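Local coordinates for protein putative cathepsin d (Ixodes ricinus, PDB 5N7Q) that probably cleaves proteins as an aspartic endopeptidase of the cathepsin D type, and is bound here to the inhibitor pepstatin A, at residues Y6-V11 / Y19-I24; A98-Q103 / Q147-E152; L127-I132 / T192-W197; E152-S157 / D327-R332; L160-S165 / L319-T324. All blocks are in the same frame, centred on the assembly; numbering follows the deposited sequence.

How the contacts relate
Contacts 1, 4 and 5 reach the interlobe sheet of a pepsin-like fold, through its strands 6-13, 155-160 and 322-327. Contact 5 touches contact 1 where Leu160 CD2 meets Leu10 CD1 at 3.9 Å. Contact 2, at the surface away from the active site, is tied to contact 1 by Tyr6 OH, 2.7 Å from Leu149 O; it shares Glu152 with contact 4. Contacts 3 and 4 are joined by the salt bridge Lys194 NZ to Asp331 OD2, 2.8 Å. Contacts 3 and 5 lie nearest the predicted catalytic pair: between side chains, Leu127 is about 6 Å from Asp36, Leu319 about 5 Å and Tyr196 about 6 Å from Asp227. Tyr196 also hydrogen-bonds the bound inhibitor.

Contact 1 (Y6-V11 / Y19-I24); sequences YPEPLV and YGPISI
Val11 and Tyr19 form an antiparallel, hydrogen-bonded pair of a beta hairpin, joining strand 6-13 to strand 17-24 in the N-terminal half of the chain. Val11 N donates to Tyr19 O at 2.8 Å, and Tyr19 N returns the bond to Val11 O at 3.1 Å. Their side chains lie on the same side of the hairpin. Tyr19 holds its CG between the backbone N and the carbonyl carbon (chi1 47°). Val11 CB covers a face of its ring, 4.3 Å from the centroid, and Val11 CG1 reaches the phenol end at Tyr19 CZ, 3.6 Å away. The segments are far from strictly antiparallel, their axes at 134°. At Gly20, Leu10 CD2 comes to 3.9 Å from Gly20 N and Pro9 O to 3.6 Å from Gly20 CA. Farther back, the bent chain of Glu8 slides past Pro21 in the opposite sense, with Glu8 OE2 2.6 Å from Pro21 O and 3.3 Å from Pro21 CD. Strand 6-13 also pairs with strand 170-174, and strand 17-24 with strand 29-36, which leads to the predicted catalytic Asp36. Such an N-terminal hairpin, reaching from the interlobe sheet into the first lobe, is characteristic of pepsin-like aspartic peptidases.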
# COMPACT_ATOMS: atom_id res chain seq x y z
N TYR A 6 -17.48 1.07 7.16
CA TYR A 6 -17.49 1.97 6.00
C TYR A 6 -16.69 1.33 4.86
O TYR A 6 -15.46 1.31 4.92
CB TYR A 6 -16.92 3.37 6.34
CG TYR A 6 -17.50 3.91 7.61
CD1 TYR A 6 -18.73 4.57 7.63
CD2 TYR A 6 -16.83 3.73 8.80
CE1 TYR A 6 -19.26 5.04 8.82
CE2 TYR A 6 -17.34 4.20 9.99
CZ TYR A 6 -18.54 4.87 10.00
OH TYR A 6 -19.06 5.30 11.23
N PRO A 7 -17.39 0.78 3.85
CA PRO A 7 -16.67 0.18 2.72
C PRO A 7 -16.17 1.23 1.75
O PRO A 7 -16.96 2.04 1.26
CB PRO A 7 -17.73 -0.74 2.06
CG PRO A 7 -19.02 -0.14 2.44
CD PRO A 7 -18.84 0.56 3.74
N GLU A 8 -14.87 1.22 1.48
CA GLU A 8 -14.28 2.15 0.57
C GLU A 8 -13.88 1.40 -0.72
O GLU A 8 -12.95 0.59 -0.70
CB GLU A 8 -13.06 2.82 1.20
CG GLU A 8 -12.20 3.65 0.24
CD GLU A 8 -12.83 4.91 -0.27
OE1 GLU A 8 -13.96 5.24 0.16
OE2 GLU A 8 -12.18 5.61 -1.10
N PRO A 9 -14.60 1.65 -1.82
CA PRO A 9 -14.29 0.93 -3.06
C PRO A 9 -13.07 1.45 -3.76
O PRO A 9 -12.90 2.67 -3.86
CB PRO A 9 -15.53 1.17 -3.91
CG PRO A 9 -15.97 2.52 -3.49
CD PRO A 9 -15.72 2.60 -2.02
N LEU A 10 -12.23 0.55 -4.26
CA LEU A 10 -11.00 0.88 -4.98
C LEU A 10 -11.06 0.57 -6.48
O LEU A 10 -11.72 -0.39 -6.90
CB LEU A 10 -9.80 0.14 -4.39
CG LEU A 10 -9.62 0.29 -2.88
CD1 LEU A 10 -8.51 -0.62 -2.40
CD2 LEU A 10 -9.34 1.75 -2.52
N VAL A 11 -10.35 1.39 -7.25
CA VAL A 11 -10.03 1.12 -8.64
C VAL A 11 -8.61 0.55 -8.70
O VAL A 11 -7.71 1.01 -7.99
CB VAL A 11 -10.14 2.42 -9.47
CG1 VAL A 11 -9.49 2.29 -10.84
CG2 VAL A 11 -11.60 2.81 -9.60
N TYR A 19 -6.67 2.94 -5.84
CA TYR A 19 -7.07 4.23 -5.29
C TYR A 19 -8.56 4.35 -5.21
O TYR A 19 -9.30 3.66 -5.93
CB TYR A 19 -6.48 5.38 -6.12
CG TYR A 19 -6.67 5.20 -7.60
CD1 TYR A 19 -5.76 4.43 -8.32
CD2 TYR A 19 -7.72 5.82 -8.29
CE1 TYR A 19 -5.89 4.24 -9.67
CE2 TYR A 19 -7.85 5.64 -9.67
CZ TYR A 19 -6.93 4.84 -10.34
OH TYR A 19 -6.96 4.61 -11.69
N GLY A 20 -9.02 5.20 -4.29
CA GLY A 20 -10.45 5.34 -4.05
C GLY A 20 -10.86 6.77 -3.74
O GLY A 20 -10.02 7.63 -3.44
N PRO A 21 -12.15 7.03 -3.79
CA PRO A 21 -12.66 8.36 -3.55
C PRO A 21 -12.73 8.81 -2.09
O PRO A 21 -13.04 8.03 -1.20
CB PRO A 21 -14.07 8.28 -4.13
CG PRO A 21 -14.47 6.87 -3.86
CD PRO A 21 -13.23 6.10 -4.17
N ILE A 22 -12.44 10.10 -1.89
CA ILE A 22 -12.69 10.76 -0.61
C ILE A 22 -13.22 12.14 -0.94
O ILE A 22 -13.10 12.58 -2.06
CB ILE A 22 -11.45 10.87 0.33
CG1 ILE A 22 -10.35 11.78 -0.23
CG2 ILE A 22 -10.90 9.47 0.65
CD1 ILE A 22 -9.22 12.10 0.75
N SER A 23 -13.79 12.79 0.07
CA SER A 23 -14.02 14.23 -0.05
C SER A 23 -13.49 14.96 1.12
O SER A 23 -13.31 14.40 2.22
CB SER A 23 -15.51 14.55 -0.26
OG SER A 23 -16.28 14.42 0.92
N ILE A 24 -13.21 16.25 0.88
CA ILE A 24 -12.73 17.17 1.89
C ILE A 24 -13.62 18.40 1.85
O ILE A 24 -13.93 18.91 0.78
CB ILE A 24 -11.27 17.60 1.63
CG1 ILE A 24 -10.32 16.39 1.45
CG2 ILE A 24 -10.77 18.55 2.71
CD1 ILE A 24 -9.99 15.56 2.67

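Contact 2 (A98-Q103 / Q147-E152); sequences AKVSGQ and QGLLGE
Gln147 lays its carboxamide against the backbone of Ser101 and takes hold of both backbone polar atoms, N and O. Ser101 N donates to Gln147 OE1 at 3.1 Å, in the carbonyl plane and on a lone pair; Gln147 NE2 donates to Ser101 O at 2.9 Å, that oxygen lying 21° out of the amide plane. Both bonds are bent, with angles at hydrogen of 145° and 142°. The chain of Gln147, extended beyond CG, crosses the side chain of Val100 at about a right angle, NE2 standing 3.9 Å from Val100 CG1. Leu149 supplies the apolar part: its CD1 touches Val100 CG2 at 4.1 Å and Lys99 O at 3.8 Å. Between Gln147 and Leu149, Gly148 ends helix 140-146 in a Schellman motif and opens a type I turn to Gly151. Asn143 of the same helix adds weak bonds to Gln147 NE2 and Ser101 O. With a backbone N-H and C=O as its targets, the glutamine ties the helix end to strand 98-101 by neutral hydrogen bonds, without a charge pair.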
# COMPACT_ATOMS: atom_id res chain seq x y z
N ALA A 98 -18.76 7.99 6.51
CA ALA A 98 -18.00 8.46 7.67
C ALA A 98 -17.64 9.93 7.46
O ALA A 98 -17.12 10.27 6.42
CB ALA A 98 -16.74 7.65 7.88
N LYS A 99 -17.92 10.73 8.47
CA LYS A 99 -17.58 12.17 8.49
C LYS A 99 -16.54 12.38 9.56
O LYS A 99 -16.85 12.36 10.76
CB LYS A 99 -18.80 13.03 8.80
CG LYS A 99 -20.01 12.75 7.94
CD LYS A 99 -20.04 13.57 6.67
CE LYS A 99 -21.40 13.48 5.99
NZ LYS A 99 -21.77 14.75 5.31
N VAL A 100 -15.31 12.58 9.14
CA VAL A 100 -14.17 12.65 10.05
C VAL A 100 -13.86 14.13 10.22
O VAL A 100 -13.24 14.75 9.36
CB VAL A 100 -12.94 11.91 9.50
CG1 VAL A 100 -11.83 11.89 10.55
CG2 VAL A 100 -13.32 10.51 9.04
N SER A 101 -14.33 14.68 11.33
CA SER A 101 -14.10 16.10 11.65
C SER A 101 -12.63 16.45 11.98
O SER A 101 -11.86 15.61 12.51
CB SER A 101 -14.99 16.54 12.81
OG SER A 101 -16.37 16.43 12.46
N GLY A 102 -12.25 17.68 11.68
CA GLY A 102 -10.96 18.20 12.14
C GLY A 102 -9.76 17.38 11.70
O GLY A 102 -8.87 17.10 12.51
N GLN A 103 -9.74 17.02 10.42
CA GLN A 103 -8.70 16.15 9.89
C GLN A 103 -7.55 16.96 9.27
O GLN A 103 -7.75 17.67 8.28
CB GLN A 103 -9.27 15.18 8.84
CG GLN A 103 -8.23 14.27 8.20
CD GLN A 103 -7.51 13.41 9.22
OE1 GLN A 103 -8.18 12.79 10.05
NE2 GLN A 103 -6.18 13.41 9.20
N GLN A 147 -12.99 9.62 17.30
CA GLN A 147 -14.38 10.03 17.17
C GLN A 147 -15.39 8.87 17.34
O GLN A 147 -16.60 9.08 17.14
CB GLN A 147 -14.57 10.76 15.83
CG GLN A 147 -13.74 12.04 15.81
CD GLN A 147 -13.72 12.76 14.47
OE1 GLN A 147 -14.74 12.87 13.81
NE2 GLN A 147 -12.57 13.32 14.10
N GLY A 148 -14.88 7.68 17.66
CA GLY A 148 -15.68 6.50 17.91
C GLY A 148 -16.43 5.96 16.72
O GLY A 148 -17.39 5.18 16.87
N LEU A 149 -15.97 6.29 15.51
CA LEU A 149 -16.74 5.97 14.31
C LEU A 149 -16.74 4.48 13.95
O LEU A 149 -17.58 4.05 13.18
CB LEU A 149 -16.22 6.77 13.12
CG LEU A 149 -16.23 8.29 13.30
CD1 LEU A 149 -15.67 8.95 12.06
CD2 LEU A 149 -17.64 8.77 13.61
N LEU A 150 -15.82 3.71 14.52
CA LEU A 150 -15.77 2.26 14.29
C LEU A 150 -16.42 1.47 15.42
O LEU A 150 -16.35 0.23 15.46
CB LEU A 150 -14.32 1.78 14.15
CG LEU A 150 -13.42 2.37 13.04
CD1 LEU A 150 -14.21 2.72 11.79
CD2 LEU A 150 -12.59 3.55 13.50
N GLY A 151 -17.08 2.14 16.35
CA GLY A 151 -17.62 1.42 17.49
C GLY A 151 -16.49 0.79 18.26
O GLY A 151 -15.50 1.46 18.60
N GLU A 152 -16.63 -0.51 18.52
CA GLU A 152 -15.63 -1.30 19.23
C GLU A 152 -14.73 -2.17 18.34
O GLU A 152 -14.00 -3.03 18.85
CB GLU A 152 -16.33 -2.20 20.24
CG GLU A 152 -17.15 -1.43 21.25
CD GLU A 152 -16.27 -0.70 22.22
OE1 GLU A 152 -15.39 -1.36 22.82
OE2 GLU A 152 -16.44 0.53 22.36

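Contact 3 (L127-I132 / T192-W197); sequences LAYPSI and TAKGYW
Tyr129 and Trp197 meet where two loops bridge the lobes of the pepsin-like fold: 127-132 follows strand 123-126 of the N-terminal lobe, and 192-197 leads into strand 198-206 of the C-terminal one. The two side chains cross at about a right angle and their rings are inclined at 39°, neither stacked nor edge-to-face, with Tyr129 CE2 3.8 Å above the plane of the Trp197 ring and over its centre. Lys194 covers a face of the tyrosine ring. Its CB lies 4.0 Å from the Tyr129 centroid, almost on the normal, and a bend at chi3 (58°) turns CE in to 3.6 Å from Tyr129 CE1. Both polar ends run on to Asp331, Tyr129 OH by a hydrogen bond and Lys194 NZ by a salt bridge. Gly195 O, at the edge of the Tyr129 ring, accepts from Tyr129 N at 3.0 Å, while Ser131 OG gives its proton to Lys194 O at 2.8 Å. Ile132 CD1 packs on Gly195 O and on Tyr196 CD1, 4.1 Å from the latter; the phenol of Tyr196 hydrogen-bonds the backbone of the bound peptide. Leu127 O takes the indole N-H of Trp197 in a bond of 2.9 Å from NE1, straight at 171°, the oxygen lying in the indole plane.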
# COMPACT_ATOMS: atom_id res chain seq x y z
N LEU A 127 -2.29 5.06 6.25
CA LEU A 127 -2.96 4.17 7.19
C LEU A 127 -1.99 3.47 8.14
O LEU A 127 -2.39 2.53 8.87
CB LEU A 127 -3.79 3.13 6.43
CG LEU A 127 -4.99 3.64 5.64
CD1 LEU A 127 -5.53 2.52 4.77
CD2 LEU A 127 -6.08 4.16 6.59
N ALA A 128 -0.76 3.99 8.21
CA ALA A 128 0.26 3.48 9.14
C ALA A 128 0.03 4.07 10.53
O ALA A 128 -0.90 4.84 10.75
CB ALA A 128 1.65 3.79 8.63
N TYR A 129 0.86 3.67 11.47
CA TYR A 129 0.75 4.16 12.84
C TYR A 129 1.10 5.64 12.93
O TYR A 129 1.92 6.14 12.17
CB TYR A 129 1.68 3.37 13.76
CG TYR A 129 1.14 1.99 14.14
CD1 TYR A 129 0.33 1.83 15.29
CD2 TYR A 129 1.45 0.86 13.40
CE1 TYR A 129 -0.16 0.56 15.65
CE2 TYR A 129 0.97 -0.39 13.75
CZ TYR A 129 0.20 -0.53 14.90
OH TYR A 129 -0.27 -1.81 15.26
N PRO A 130 0.54 6.33 13.92
CA PRO A 130 0.78 7.77 14.00
C PRO A 130 2.20 8.13 14.41
O PRO A 130 2.61 9.28 14.22
CB PRO A 130 -0.21 8.23 15.07
CG PRO A 130 -0.49 6.97 15.90
CD PRO A 130 -0.48 5.89 14.88
N SER A 131 2.93 7.19 15.01
CA SER A 131 4.32 7.42 15.37
C SER A 131 5.16 7.91 14.18
O SER A 131 6.13 8.64 14.39
CB SER A 131 4.92 6.14 15.93
OG SER A 131 4.87 5.11 14.93
N ILE A 132 4.81 7.54 12.95
CA ILE A 132 5.61 7.96 11.77
C ILE A 132 4.96 9.09 10.96
O ILE A 132 5.47 9.44 9.90
CB ILE A 132 5.99 6.77 10.86
CG1 ILE A 132 4.76 6.14 10.22
CG2 ILE A 132 6.76 5.74 11.67
CD1 ILE A 132 5.08 5.19 9.09
N THR A 192 5.44 -5.89 15.64
CA THR A 192 6.67 -5.69 16.40
C THR A 192 6.83 -4.18 16.64
O THR A 192 6.22 -3.64 17.56
CB THR A 192 7.86 -6.32 15.66
OG1 THR A 192 7.91 -5.84 14.30
CG2 THR A 192 7.74 -7.83 15.66
N ALA A 193 7.59 -3.50 15.80
CA ALA A 193 7.80 -2.06 15.92
C ALA A 193 6.59 -1.33 15.32
O ALA A 193 6.30 -1.48 14.13
CB ALA A 193 9.07 -1.66 15.19
N LYS A 194 5.91 -0.54 16.15
CA LYS A 194 4.71 0.19 15.73
C LYS A 194 5.08 1.47 14.97
O LYS A 194 5.46 2.48 15.56
CB LYS A 194 3.81 0.47 16.92
CG LYS A 194 3.16 -0.79 17.48
CD LYS A 194 2.55 -0.56 18.86
CE LYS A 194 1.53 0.54 18.86
NZ LYS A 194 0.68 0.57 20.10
N GLY A 195 4.99 1.40 13.63
CA GLY A 195 5.33 2.53 12.76
C GLY A 195 4.73 2.20 11.42
O GLY A 195 3.59 2.59 11.10
N TYR A 196 5.48 1.40 10.66
CA TYR A 196 4.85 0.56 9.66
C TYR A 196 4.03 -0.51 10.38
O TYR A 196 4.14 -0.71 11.60
CB TYR A 196 5.87 -0.11 8.75
CG TYR A 196 6.87 0.82 8.07
CD1 TYR A 196 6.46 1.82 7.20
CD2 TYR A 196 8.25 0.62 8.22
CE1 TYR A 196 7.37 2.65 6.57
CE2 TYR A 196 9.18 1.43 7.58
CZ TYR A 196 8.72 2.45 6.75
OH TYR A 196 9.66 3.27 6.12
N TRP A 197 3.23 -1.22 9.60
CA TRP A 197 2.58 -2.44 10.06
C TRP A 197 3.58 -3.58 9.93
O TRP A 197 3.61 -4.29 8.92
CB TRP A 197 1.31 -2.68 9.25
CG TRP A 197 0.20 -1.76 9.65
CD1 TRP A 197 -0.13 -0.54 9.09
CD2 TRP A 197 -0.76 -1.99 10.70
NE1 TRP A 197 -1.22 -0.02 9.74
CE2 TRP A 197 -1.63 -0.90 10.70
CE3 TRP A 197 -0.97 -3.04 11.61
CZ2 TRP A 197 -2.70 -0.81 11.59
CZ3 TRP A 197 -2.00 -2.96 12.48
CH2 TRP A 197 -2.89 -1.85 12.45

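Contact 4 (E152-S157 / D327-R332); sequences EQNVFS and DRDQDR
Asp329 OD2 is gripped by two donors, Asn154 N at 2.9 Å and a water at 2.6 Å. The same water gives its other hydrogen to Gln153 OE1, 2.7 Å away, and so bridges the two segments. Asn154 N meets the carboxylate from above its plane, whereas the side-chain bond is straighter: Asn154 ND2 reaches Asp329 OD1 at 3.0 Å on the syn lone pair, with OD1 in the amide plane of Asn154 and an angle of 167° at hydrogen. The amide and carboxylate planes are turned 66° from each other. Asn154, at the centre of an inverse gamma turn, also accepts from Arg328 N through its backbone O, at 3.0 Å, so this one residue uses its N, O and ND2 across the contact. Beside it, Val155 and Asp327 form a non-hydrogen-bonded antiparallel pair in which Val155 CG1 rests 3.6 Å from Asp327 CG. Asp327, its CG anti to the backbone N (chi1 179°), has both oxygens bonded within its own turn: OD1 takes Gln330 N at 2.9 Å in an Asx motif, and OD2 makes a salt bridge with Arg332 NE at 2.9 Å. Arg328 leads elsewhere, to a salt bridge with Asp142. Asp331 and Arg332 both face Asp327, a G1 beta bulge closing the hairpin of strands 322-327 and 332-337 in the interlobe sheet of pepsin-like peptidases.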
# COMPACT_ATOMS: atom_id res chain seq x y z
N GLU A 152 -16.63 -0.51 18.52
CA GLU A 152 -15.63 -1.30 19.23
C GLU A 152 -14.73 -2.17 18.34
O GLU A 152 -14.00 -3.03 18.85
CB GLU A 152 -16.33 -2.20 20.24
CG GLU A 152 -17.15 -1.43 21.25
CD GLU A 152 -16.27 -0.70 22.22
OE1 GLU A 152 -15.39 -1.36 22.82
OE2 GLU A 152 -16.44 0.53 22.36
N GLN A 153 -14.79 -1.96 17.03
CA GLN A 153 -14.06 -2.78 16.08
C GLN A 153 -13.06 -1.90 15.33
O GLN A 153 -13.29 -1.52 14.17
CB GLN A 153 -15.06 -3.49 15.16
CG GLN A 153 -14.50 -4.37 14.05
CD GLN A 153 -13.60 -5.51 14.53
OE1 GLN A 153 -12.85 -5.36 15.50
NE2 GLN A 153 -13.65 -6.65 13.83
N ASN A 154 -11.94 -1.61 15.98
CA ASN A 154 -10.94 -0.68 15.46
C ASN A 154 -9.92 -1.42 14.59
O ASN A 154 -8.74 -1.52 14.92
CB ASN A 154 -10.28 0.12 16.57
CG ASN A 154 -11.26 0.96 17.33
OD1 ASN A 154 -11.91 1.85 16.76
ND2 ASN A 154 -11.44 0.66 18.61
N VAL A 155 -10.44 -1.94 13.49
CA VAL A 155 -9.65 -2.61 12.46
C VAL A 155 -10.08 -2.11 11.11
O VAL A 155 -11.16 -1.55 10.95
CB VAL A 155 -9.85 -4.16 12.50
CG1 VAL A 155 -9.73 -4.70 13.92
CG2 VAL A 155 -11.14 -4.60 11.81
N PHE A 156 -9.21 -2.28 10.11
CA PHE A 156 -9.62 -2.13 8.72
C PHE A 156 -9.04 -3.29 7.94
O PHE A 156 -7.97 -3.81 8.27
CB PHE A 156 -9.24 -0.76 8.13
CG PHE A 156 -7.78 -0.44 8.14
CD1 PHE A 156 -6.96 -0.83 7.08
CD2 PHE A 156 -7.18 0.21 9.22
CE1 PHE A 156 -5.61 -0.55 7.09
CE2 PHE A 156 -5.82 0.51 9.22
CZ PHE A 156 -5.03 0.11 8.15
N SER A 157 -9.80 -3.74 6.95
CA SER A 157 -9.46 -4.92 6.19
C SER A 157 -9.41 -4.63 4.69
O SER A 157 -10.29 -3.95 4.17
CB SER A 157 -10.47 -6.02 6.44
OG SER A 157 -10.54 -6.33 7.82
N ASP A 327 -5.27 -4.53 12.55
CA ASP A 327 -6.01 -4.48 13.82
C ASP A 327 -5.29 -3.58 14.82
O ASP A 327 -4.24 -3.95 15.35
CB ASP A 327 -6.15 -5.93 14.32
CG ASP A 327 -6.89 -6.07 15.64
OD1 ASP A 327 -7.00 -5.08 16.39
OD2 ASP A 327 -7.35 -7.23 15.89
N ARG A 328 -5.90 -2.42 15.09
CA ARG A 328 -5.33 -1.46 16.03
C ARG A 328 -5.78 -1.74 17.45
O ARG A 328 -5.17 -1.23 18.39
CB ARG A 328 -5.70 0.00 15.66
CG ARG A 328 -4.97 0.49 14.42
CD ARG A 328 -3.48 0.77 14.67
NE ARG A 328 -3.33 1.83 15.67
CZ ARG A 328 -3.34 3.14 15.41
NH1 ARG A 328 -3.48 3.57 14.17
NH2 ARG A 328 -3.27 4.02 16.41
N ASP A 329 -6.81 -2.57 17.66
CA ASP A 329 -7.20 -2.93 19.05
C ASP A 329 -6.16 -3.83 19.70
O ASP A 329 -5.86 -3.72 20.89
CB ASP A 329 -8.56 -3.62 19.05
CG ASP A 329 -9.70 -2.64 18.87
OD1 ASP A 329 -9.61 -1.54 19.48
OD2 ASP A 329 -10.66 -2.98 18.15
N GLN A 330 -5.58 -4.72 18.90
CA GLN A 330 -4.62 -5.70 19.42
C GLN A 330 -3.21 -5.58 18.81
O GLN A 330 -2.33 -6.35 19.18
CB GLN A 330 -5.12 -7.12 19.24
CG GLN A 330 -6.44 -7.38 19.93
CD GLN A 330 -6.75 -8.84 20.04
OE1 GLN A 330 -5.94 -9.62 20.57
NE2 GLN A 330 -7.92 -9.24 19.58
N ASP A 331 -2.99 -4.58 17.95
CA ASP A 331 -1.71 -4.37 17.28
C ASP A 331 -1.22 -5.67 16.61
O ASP A 331 -0.20 -6.25 16.98
CB ASP A 331 -0.66 -3.82 18.27
CG ASP A 331 -0.89 -2.35 18.61
OD1 ASP A 331 -1.35 -1.57 17.74
OD2 ASP A 331 -0.65 -1.93 19.77
N ARG A 332 -2.03 -6.15 15.69
CA ARG A 332 -1.71 -7.39 14.97
C ARG A 332 -2.21 -7.26 13.53
O ARG A 332 -3.02 -6.39 13.19
CB ARG A 332 -2.33 -8.59 15.69
CG ARG A 332 -3.85 -8.61 15.69
CD ARG A 332 -4.42 -9.70 16.55
NE ARG A 332 -5.88 -9.66 16.46
CZ ARG A 332 -6.70 -10.67 16.75
NH1 ARG A 332 -6.22 -11.82 17.20
NH2 ARG A 332 -8.00 -10.49 16.64
O HOH W 1 -11.27 -5.44 17.66

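Contact 5 (L160-S165 / L319-T324); sequences LNRDPS and LGPYYT. Unlike the reference sequence in segment 160-165: Leu160 (reference Arg).
Where strand 155-160 leaves the interlobe sheet, Leu160 and Arg162 pack against the bend at Gly320 that joins helix 316-319 to strand 322-327. Leu160 O comes within 3.4 Å of Gly320 CA, a CA-H...O contact. The side chains of Leu160 and Leu319 run side by side in the same direction, Leu160 CD1 meeting Leu319 CB at 4.0 Å. A water fills in for direct backbone bonds: it accepts from Leu160 N at 2.9 Å, donates to Leu319 O at 2.8 Å and to Gly320 O at 2.9 Å. In the pepsin-like fold these two strands are antiparallel neighbours beneath the catalytic cleft, and Leu319 also touches Thr228, next to the predicted catalytic Asp227. Arg162 reaches the glycine with its aliphatic part. Its CG, anti to the carbonyl carbon (chi1 -59°), lies 3.6 Å from Gly320 CA; the chain bends at chi2 and chi3, and NH1 hydrogen-bonds Asp15 O and Tyr18 OH. Two Asx turns follow one another in the loop, the first spanning Arg162. Asn161 OD1 accepts from Asp163 N at 3.0 Å; farther on, Asp163 OD1 is held from one face of its carboxylate by both Ser165 N and Ser165 OG, the hydroxyl 2.7 Å away.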
# COMPACT_ATOMS: atom_id res chain seq x y z
N LEU A 160 -7.66 -6.64 -2.40
CA LEU A 160 -7.13 -6.15 -3.67
C LEU A 160 -7.38 -7.21 -4.73
O LEU A 160 -6.95 -8.33 -4.58
CB LEU A 160 -5.64 -5.85 -3.57
CG LEU A 160 -5.21 -4.88 -2.47
CD1 LEU A 160 -3.70 -4.71 -2.47
CD2 LEU A 160 -5.88 -3.51 -2.58
N ASN A 161 -8.12 -6.83 -5.77
CA ASN A 161 -8.33 -7.68 -6.92
C ASN A 161 -7.07 -7.66 -7.77
O ASN A 161 -6.56 -6.59 -8.11
CB ASN A 161 -9.52 -7.18 -7.70
CG ASN A 161 -10.07 -8.23 -8.67
OD1 ASN A 161 -9.36 -9.14 -9.13
ND2 ASN A 161 -11.35 -8.08 -9.00
N ARG A 162 -6.55 -8.84 -8.07
CA ARG A 162 -5.35 -8.96 -8.91
C ARG A 162 -5.61 -9.20 -10.40
O ARG A 162 -4.67 -9.42 -11.18
CB ARG A 162 -4.39 -9.99 -8.31
CG ARG A 162 -3.94 -9.63 -6.90
CD ARG A 162 -3.13 -8.34 -6.84
NE ARG A 162 -1.84 -8.44 -7.53
CZ ARG A 162 -1.08 -7.40 -7.87
NH1 ARG A 162 -1.50 -6.15 -7.70
NH2 ARG A 162 0.11 -7.62 -8.45
N ASP A 163 -6.89 -9.13 -10.78
CA ASP A 163 -7.30 -9.15 -12.18
C ASP A 163 -7.79 -7.76 -12.59
O ASP A 163 -8.92 -7.38 -12.25
CB ASP A 163 -8.39 -10.18 -12.43
CG ASP A 163 -8.81 -10.25 -13.86
OD1 ASP A 163 -8.24 -9.52 -14.70
OD2 ASP A 163 -9.70 -11.11 -14.12
N PRO A 164 -6.93 -6.98 -13.28
CA PRO A 164 -7.36 -5.62 -13.66
C PRO A 164 -8.52 -5.57 -14.64
O PRO A 164 -9.15 -4.52 -14.80
CB PRO A 164 -6.11 -5.00 -14.28
CG PRO A 164 -4.99 -5.87 -13.86
CD PRO A 164 -5.55 -7.24 -13.70
N SER A 165 -8.84 -6.70 -15.26
CA SER A 165 -9.98 -6.77 -16.19
C SER A 165 -11.30 -6.94 -15.46
O SER A 165 -12.36 -6.78 -16.04
CB SER A 165 -9.78 -7.91 -17.20
OG SER A 165 -10.11 -9.17 -16.65
N LEU A 319 -0.63 -8.91 -0.99
CA LEU A 319 -1.87 -8.49 -0.33
C LEU A 319 -3.09 -8.69 -1.21
O LEU A 319 -4.22 -8.57 -0.73
CB LEU A 319 -1.73 -7.00 0.10
CG LEU A 319 -0.59 -6.68 1.07
CD1 LEU A 319 -0.46 -5.16 1.21
CD2 LEU A 319 -0.80 -7.35 2.41
N GLY A 320 -2.90 -9.01 -2.47
CA GLY A 320 -4.00 -9.48 -3.33
C GLY A 320 -4.47 -10.89 -3.03
O GLY A 320 -5.65 -11.12 -2.76
N PRO A 321 -3.56 -11.87 -3.11
CA PRO A 321 -3.99 -13.26 -2.84
C PRO A 321 -4.31 -13.52 -1.36
O PRO A 321 -4.98 -14.52 -1.04
CB PRO A 321 -2.80 -14.13 -3.34
CG PRO A 321 -1.66 -13.19 -3.47
CD PRO A 321 -2.24 -11.84 -3.78
N TYR A 322 -3.83 -12.64 -0.48
CA TYR A 322 -4.11 -12.75 0.96
C TYR A 322 -4.83 -11.51 1.46
O TYR A 322 -4.25 -10.43 1.54
CB TYR A 322 -2.82 -13.08 1.72
CG TYR A 322 -2.28 -14.41 1.21
CD1 TYR A 322 -2.95 -15.59 1.49
CD2 TYR A 322 -1.21 -14.49 0.34
CE1 TYR A 322 -2.55 -16.79 0.96
CE2 TYR A 322 -0.79 -15.68 -0.19
CZ TYR A 322 -1.49 -16.83 0.10
OH TYR A 322 -1.06 -18.04 -0.42
N TYR A 323 -6.12 -11.67 1.73
CA TYR A 323 -6.93 -10.66 2.40
C TYR A 323 -6.29 -10.31 3.75
O TYR A 323 -5.83 -11.21 4.46
CB TYR A 323 -8.31 -11.24 2.62
CG TYR A 323 -9.36 -10.30 3.15
CD1 TYR A 323 -9.75 -9.17 2.42
CD2 TYR A 323 -10.02 -10.55 4.33
CE1 TYR A 323 -10.73 -8.31 2.88
CE2 TYR A 323 -11.00 -9.71 4.81
CZ TYR A 323 -11.38 -8.60 4.08
OH TYR A 323 -12.37 -7.78 4.54
N THR A 324 -6.20 -9.02 4.07
CA THR A 324 -5.37 -8.59 5.17
C THR A 324 -6.18 -7.73 6.11
O THR A 324 -6.88 -6.81 5.70
CB THR A 324 -4.13 -7.85 4.71
OG1 THR A 324 -3.41 -8.68 3.78
CG2 THR A 324 -3.20 -7.55 5.84
O HOH W 2 -6.92 -9.14 -1.13